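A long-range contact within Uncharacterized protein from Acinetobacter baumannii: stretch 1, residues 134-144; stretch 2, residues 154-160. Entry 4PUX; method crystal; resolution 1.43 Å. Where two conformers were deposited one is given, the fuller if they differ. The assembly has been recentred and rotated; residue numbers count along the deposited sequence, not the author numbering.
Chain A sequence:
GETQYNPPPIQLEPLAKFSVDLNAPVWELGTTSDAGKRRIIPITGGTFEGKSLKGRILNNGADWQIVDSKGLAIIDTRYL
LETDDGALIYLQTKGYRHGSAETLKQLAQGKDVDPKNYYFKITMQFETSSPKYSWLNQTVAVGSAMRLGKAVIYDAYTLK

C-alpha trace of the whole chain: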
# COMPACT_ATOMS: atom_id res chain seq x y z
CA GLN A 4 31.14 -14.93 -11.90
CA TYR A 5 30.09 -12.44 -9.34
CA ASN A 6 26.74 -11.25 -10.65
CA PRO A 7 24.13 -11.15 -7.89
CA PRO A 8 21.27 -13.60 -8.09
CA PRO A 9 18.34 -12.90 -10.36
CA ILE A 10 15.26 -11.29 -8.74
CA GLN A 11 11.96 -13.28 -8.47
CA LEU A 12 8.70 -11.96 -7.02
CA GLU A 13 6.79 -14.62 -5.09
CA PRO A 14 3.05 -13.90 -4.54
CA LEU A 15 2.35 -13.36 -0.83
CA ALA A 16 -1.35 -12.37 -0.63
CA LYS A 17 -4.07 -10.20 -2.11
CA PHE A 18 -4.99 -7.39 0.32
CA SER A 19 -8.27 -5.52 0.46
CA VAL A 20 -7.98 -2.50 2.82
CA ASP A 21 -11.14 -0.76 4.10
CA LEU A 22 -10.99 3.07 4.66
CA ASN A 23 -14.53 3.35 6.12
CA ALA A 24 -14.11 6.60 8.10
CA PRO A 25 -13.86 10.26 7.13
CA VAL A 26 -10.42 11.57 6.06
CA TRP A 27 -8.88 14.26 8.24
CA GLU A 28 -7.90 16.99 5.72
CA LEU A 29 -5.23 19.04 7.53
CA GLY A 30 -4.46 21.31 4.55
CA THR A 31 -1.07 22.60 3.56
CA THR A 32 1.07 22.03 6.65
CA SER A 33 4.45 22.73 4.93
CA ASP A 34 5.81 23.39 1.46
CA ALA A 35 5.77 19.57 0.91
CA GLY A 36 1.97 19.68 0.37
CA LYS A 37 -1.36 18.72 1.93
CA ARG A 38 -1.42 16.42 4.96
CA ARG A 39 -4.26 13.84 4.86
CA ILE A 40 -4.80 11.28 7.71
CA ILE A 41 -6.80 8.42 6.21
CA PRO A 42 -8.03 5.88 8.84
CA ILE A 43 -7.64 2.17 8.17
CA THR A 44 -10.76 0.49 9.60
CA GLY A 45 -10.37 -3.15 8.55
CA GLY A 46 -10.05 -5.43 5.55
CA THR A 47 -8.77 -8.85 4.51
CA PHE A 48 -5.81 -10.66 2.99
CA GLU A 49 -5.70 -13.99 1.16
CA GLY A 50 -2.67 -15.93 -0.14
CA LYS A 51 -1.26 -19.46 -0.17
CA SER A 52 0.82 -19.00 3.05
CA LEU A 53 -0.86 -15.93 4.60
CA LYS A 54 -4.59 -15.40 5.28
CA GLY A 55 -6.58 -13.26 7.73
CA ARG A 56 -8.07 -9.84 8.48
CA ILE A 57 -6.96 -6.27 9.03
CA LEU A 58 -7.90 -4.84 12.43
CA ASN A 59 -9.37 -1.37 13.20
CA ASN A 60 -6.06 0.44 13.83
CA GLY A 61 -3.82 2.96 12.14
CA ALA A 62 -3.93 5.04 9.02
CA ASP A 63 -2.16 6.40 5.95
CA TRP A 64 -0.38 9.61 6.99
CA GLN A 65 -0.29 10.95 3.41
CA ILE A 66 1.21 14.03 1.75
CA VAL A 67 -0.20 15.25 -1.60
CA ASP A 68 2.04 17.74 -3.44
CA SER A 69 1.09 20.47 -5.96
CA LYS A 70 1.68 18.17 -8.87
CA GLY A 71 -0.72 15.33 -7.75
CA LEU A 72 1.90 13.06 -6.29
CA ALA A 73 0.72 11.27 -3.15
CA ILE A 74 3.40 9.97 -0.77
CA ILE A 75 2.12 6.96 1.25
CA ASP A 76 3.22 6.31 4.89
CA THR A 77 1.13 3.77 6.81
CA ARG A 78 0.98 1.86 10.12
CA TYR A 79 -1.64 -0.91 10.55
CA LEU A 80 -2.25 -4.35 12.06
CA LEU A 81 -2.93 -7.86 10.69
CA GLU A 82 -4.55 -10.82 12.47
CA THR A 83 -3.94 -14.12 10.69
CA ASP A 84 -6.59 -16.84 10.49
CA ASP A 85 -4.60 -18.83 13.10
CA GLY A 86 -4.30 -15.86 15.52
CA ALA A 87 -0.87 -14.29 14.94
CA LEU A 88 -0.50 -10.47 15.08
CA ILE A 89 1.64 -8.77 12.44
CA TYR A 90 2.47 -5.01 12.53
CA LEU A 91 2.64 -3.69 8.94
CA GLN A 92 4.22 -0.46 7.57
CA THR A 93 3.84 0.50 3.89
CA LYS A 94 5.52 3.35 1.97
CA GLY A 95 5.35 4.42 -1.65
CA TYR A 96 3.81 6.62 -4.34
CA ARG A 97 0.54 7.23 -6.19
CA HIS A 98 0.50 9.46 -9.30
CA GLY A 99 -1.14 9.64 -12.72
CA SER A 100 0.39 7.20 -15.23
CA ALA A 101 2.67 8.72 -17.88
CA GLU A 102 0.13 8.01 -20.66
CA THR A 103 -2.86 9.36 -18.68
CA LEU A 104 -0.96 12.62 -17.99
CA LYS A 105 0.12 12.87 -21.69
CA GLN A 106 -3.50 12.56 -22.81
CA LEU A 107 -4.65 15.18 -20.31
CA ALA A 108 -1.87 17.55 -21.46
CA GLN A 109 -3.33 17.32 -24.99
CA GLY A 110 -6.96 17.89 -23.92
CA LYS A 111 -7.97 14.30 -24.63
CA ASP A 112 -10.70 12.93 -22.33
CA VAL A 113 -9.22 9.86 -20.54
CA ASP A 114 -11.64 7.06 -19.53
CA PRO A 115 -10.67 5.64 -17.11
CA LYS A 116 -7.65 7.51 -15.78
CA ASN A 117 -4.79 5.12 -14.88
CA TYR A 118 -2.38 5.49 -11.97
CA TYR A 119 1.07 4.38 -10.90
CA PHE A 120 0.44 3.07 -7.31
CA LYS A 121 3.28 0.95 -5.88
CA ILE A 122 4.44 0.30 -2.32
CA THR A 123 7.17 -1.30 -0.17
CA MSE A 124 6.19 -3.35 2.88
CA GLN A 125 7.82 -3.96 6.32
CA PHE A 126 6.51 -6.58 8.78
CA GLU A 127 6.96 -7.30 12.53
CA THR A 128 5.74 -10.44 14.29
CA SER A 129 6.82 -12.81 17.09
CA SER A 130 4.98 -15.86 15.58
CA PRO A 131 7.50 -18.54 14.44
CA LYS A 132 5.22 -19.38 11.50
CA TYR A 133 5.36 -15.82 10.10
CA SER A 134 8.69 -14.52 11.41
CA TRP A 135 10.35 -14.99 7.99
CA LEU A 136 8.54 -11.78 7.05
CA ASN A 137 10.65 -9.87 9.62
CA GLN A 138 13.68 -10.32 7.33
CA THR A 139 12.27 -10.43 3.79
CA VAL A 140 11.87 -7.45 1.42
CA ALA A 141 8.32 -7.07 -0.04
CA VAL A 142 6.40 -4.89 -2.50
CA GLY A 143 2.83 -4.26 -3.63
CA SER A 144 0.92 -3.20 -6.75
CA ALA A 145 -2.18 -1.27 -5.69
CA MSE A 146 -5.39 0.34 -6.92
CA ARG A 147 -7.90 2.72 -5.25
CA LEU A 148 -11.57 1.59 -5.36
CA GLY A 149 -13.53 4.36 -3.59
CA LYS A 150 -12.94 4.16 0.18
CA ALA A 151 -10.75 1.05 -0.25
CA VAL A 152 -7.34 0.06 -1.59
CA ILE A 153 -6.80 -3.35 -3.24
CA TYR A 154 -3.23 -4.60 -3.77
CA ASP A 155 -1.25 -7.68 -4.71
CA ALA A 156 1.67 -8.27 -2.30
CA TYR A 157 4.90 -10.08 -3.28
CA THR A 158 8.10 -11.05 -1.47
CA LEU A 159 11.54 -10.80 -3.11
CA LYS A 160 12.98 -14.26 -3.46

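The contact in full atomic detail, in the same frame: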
# COMPACT_ATOMS: atom_id res chain seq x y z
N SER A 134 7.53 -15.37 11.11
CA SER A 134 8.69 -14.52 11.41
C SER A 134 9.67 -14.35 10.23
O SER A 134 10.48 -13.41 10.23
CB SER A 134 9.41 -15.00 12.67
OG SER A 134 9.93 -16.28 12.49
N TRP A 135 9.58 -15.21 9.22
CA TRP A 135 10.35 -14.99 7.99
C TRP A 135 10.10 -13.62 7.39
O TRP A 135 10.98 -13.00 6.77
CB TRP A 135 10.08 -16.10 6.95
CG TRP A 135 8.71 -16.08 6.33
CD1 TRP A 135 7.53 -16.48 6.92
CD2 TRP A 135 8.40 -15.77 4.98
NE1 TRP A 135 6.49 -16.36 6.02
CE2 TRP A 135 6.99 -15.91 4.83
CE3 TRP A 135 9.16 -15.32 3.89
CZ2 TRP A 135 6.34 -15.69 3.61
CZ3 TRP A 135 8.52 -15.11 2.68
CH2 TRP A 135 7.12 -15.29 2.54
N LEU A 136 8.87 -13.09 7.57
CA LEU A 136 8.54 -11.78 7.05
C LEU A 136 9.27 -10.62 7.72
O LEU A 136 9.40 -9.55 7.10
CB LEU A 136 7.04 -11.55 7.12
CG LEU A 136 6.14 -12.49 6.29
CD1 LEU A 136 4.67 -12.28 6.67
CD2 LEU A 136 6.40 -12.22 4.83
N ASN A 137 9.83 -10.86 8.92
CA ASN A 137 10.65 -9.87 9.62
C ASN A 137 11.95 -9.55 8.88
O ASN A 137 12.58 -8.51 9.13
CB ASN A 137 11.05 -10.37 11.01
CG ASN A 137 9.88 -10.51 11.99
OD1 ASN A 137 8.82 -9.88 11.86
ND2 ASN A 137 10.06 -11.38 12.97
N GLN A 138 12.37 -10.44 7.99
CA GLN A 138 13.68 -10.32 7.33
C GLN A 138 13.65 -10.57 5.83
O GLN A 138 14.66 -10.98 5.24
CB GLN A 138 14.72 -11.23 8.02
CG GLN A 138 14.31 -12.72 8.01
CD GLN A 138 15.40 -13.60 8.58
OE1 GLN A 138 16.13 -13.19 9.47
NE2 GLN A 138 15.51 -14.81 8.08
N THR A 139 12.50 -10.25 5.22
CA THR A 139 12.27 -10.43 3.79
C THR A 139 11.73 -9.11 3.20
O THR A 139 10.86 -8.48 3.80
CB THR A 139 11.25 -11.57 3.56
OG1 THR A 139 11.73 -12.77 4.18
CG2 THR A 139 11.01 -11.82 2.08
N VAL A 140 12.33 -8.65 2.10
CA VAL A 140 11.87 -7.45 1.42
C VAL A 140 10.57 -7.79 0.65
O VAL A 140 10.42 -8.89 0.12
CB VAL A 140 12.98 -6.84 0.48
CG1 VAL A 140 12.46 -5.72 -0.37
CG2 VAL A 140 14.17 -6.41 1.32
N ALA A 141 9.61 -6.85 0.62
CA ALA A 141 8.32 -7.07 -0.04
C ALA A 141 7.77 -5.80 -0.65
O ALA A 141 8.09 -4.70 -0.21
CB ALA A 141 7.32 -7.66 0.98
N VAL A 142 6.97 -5.97 -1.71
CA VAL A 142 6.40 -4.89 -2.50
C VAL A 142 4.95 -5.19 -2.88
O VAL A 142 4.49 -6.32 -2.79
CB VAL A 142 7.20 -4.63 -3.79
CG1 VAL A 142 8.62 -4.19 -3.45
CG2 VAL A 142 7.22 -5.86 -4.69
N GLY A 143 4.22 -4.16 -3.21
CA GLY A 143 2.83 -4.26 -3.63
C GLY A 143 2.48 -3.42 -4.84
O GLY A 143 3.06 -2.36 -5.07
N SER A 144 1.52 -3.92 -5.62
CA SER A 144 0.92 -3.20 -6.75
C SER A 144 -0.53 -2.96 -6.42
O SER A 144 -1.28 -3.92 -6.18
CB SER A 144 1.03 -4.02 -8.02
OG SER A 144 0.43 -3.36 -9.12
N TYR A 154 -4.58 -4.40 -3.24
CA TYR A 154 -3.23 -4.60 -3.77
C TYR A 154 -2.76 -6.03 -3.71
O TYR A 154 -3.20 -6.82 -2.85
CB TYR A 154 -2.23 -3.66 -3.09
CG TYR A 154 -1.91 -3.87 -1.59
CD1 TYR A 154 -0.89 -4.78 -1.17
CD2 TYR A 154 -2.51 -3.10 -0.62
CE1 TYR A 154 -0.49 -4.90 0.15
CE2 TYR A 154 -2.14 -3.20 0.71
CZ TYR A 154 -1.12 -4.09 1.10
OH TYR A 154 -0.78 -4.18 2.44
N ASP A 155 -1.93 -6.39 -4.67
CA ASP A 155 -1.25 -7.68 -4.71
C ASP A 155 0.15 -7.52 -4.07
O ASP A 155 0.95 -6.68 -4.52
CB ASP A 155 -1.08 -8.15 -6.16
CG ASP A 155 -2.39 -8.47 -6.86
OD1 ASP A 155 -3.37 -8.85 -6.19
OD2 ASP A 155 -2.42 -8.34 -8.09
N ALA A 156 0.38 -8.25 -3.00
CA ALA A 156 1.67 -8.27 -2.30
C ALA A 156 2.56 -9.42 -2.78
O ALA A 156 2.06 -10.53 -3.02
CB ALA A 156 1.45 -8.39 -0.81
N TYR A 157 3.85 -9.13 -2.88
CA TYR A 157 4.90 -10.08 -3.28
C TYR A 157 6.11 -9.96 -2.36
O TYR A 157 6.46 -8.84 -1.94
CB TYR A 157 5.38 -9.80 -4.71
CG TYR A 157 4.29 -9.76 -5.76
CD1 TYR A 157 3.50 -8.62 -5.95
CD2 TYR A 157 4.05 -10.87 -6.61
CE1 TYR A 157 2.51 -8.59 -6.90
CE2 TYR A 157 3.05 -10.83 -7.56
CZ TYR A 157 2.30 -9.70 -7.72
OH TYR A 157 1.33 -9.66 -8.69
N THR A 158 6.79 -11.09 -2.09
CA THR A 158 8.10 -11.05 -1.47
C THR A 158 9.18 -11.16 -2.57
O THR A 158 8.95 -11.78 -3.61
CB THR A 158 8.30 -12.12 -0.39
OG1 THR A 158 8.06 -13.42 -0.95
CG2 THR A 158 7.36 -11.87 0.79
N LEU A 159 10.34 -10.58 -2.29
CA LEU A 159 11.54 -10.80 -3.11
C LEU A 159 12.23 -12.07 -2.64
O LEU A 159 12.56 -12.21 -1.45
CB LEU A 159 12.51 -9.62 -3.03
CG LEU A 159 12.20 -8.43 -3.91
CD1 LEU A 159 10.91 -7.73 -3.56
CD2 LEU A 159 13.36 -7.44 -3.87
N LYS A 160 12.29 -13.01 -3.58
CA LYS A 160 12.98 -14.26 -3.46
C LYS A 160 14.32 -14.07 -4.22
O LYS A 160 14.43 -13.53 -5.39
CB LYS A 160 12.13 -15.36 -4.12
CG LYS A 160 12.40 -16.78 -3.70
CD LYS A 160 11.47 -17.73 -4.48
CE LYS A 160 11.63 -19.18 -4.05
NZ LYS A 160 10.64 -20.07 -4.74
OXT LYS A 160 15.24 -14.38 -3.73

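Two antiparallel β-strands, 141-144 and 154-159, pair edge to edge through a backbone hydrogen-bond ladder, and a 3-10 segment and loop leading into the first strand add side-chain packing around Thr-158. The strand directions differ by 158°, and their axes approach to 4.6 Å. Val-142 and Tyr-157 form a reciprocal pair, Val-142 N to Tyr-157 O and Tyr-157 N to Val-142 O, each 2.9 Å. Ser-144 and Asp-155 repeat the pattern, with Ser-144 N to Asp-155 O and Asp-155 N to Ser-144 O both 3.0 Å. A fifth bond, Leu-159 N to Val-140 O (2.9 Å, nearly linear at 175°), extends the ladder beyond the strand start at Ala-141. Between these rungs lie the non-hydrogen-bonded pairs Ala-141 with Thr-158 and Gly-143 with Ala-156, where the backbones draw closer: CA to CA is 4.2 Å for the first and 4.4 Å for the second. Here CA-H groups face carbonyls, as in Gly-143 CA to Asp-155 O at 3.2 Å. Gly-143 also leaves room for the neighbouring ring: its CA lies 4.5 Å from Tyr-154 CD1, and a CB would come tightly against that atom.

The side chains sort onto two faces. On the one shared by Ala-141 and Thr-158, the Thr-158 methyl CG2 is 4.2 Å from Ala-141 CB, 3.8 Å from Trp-135 CH2 and 4.2 Å from Leu-136 CD2, while Thr-139 CG2 meets Thr-158 CB at 3.7 Å. Thr-139 OG1 donates to Trp-135 O (2.7 Å), tying the loop back to the 3-10 segment. On the face of Val-142 and Tyr-157, Val-142 CG2 packs against Tyr-157 CB (4.3 Å) and Val-142 CG1 against Leu-159 CD1 (4.2 Å). Leu-159 CD2 also reaches Val-140 CG1 (4.0 Å), adding apolar contact beside the terminal rung.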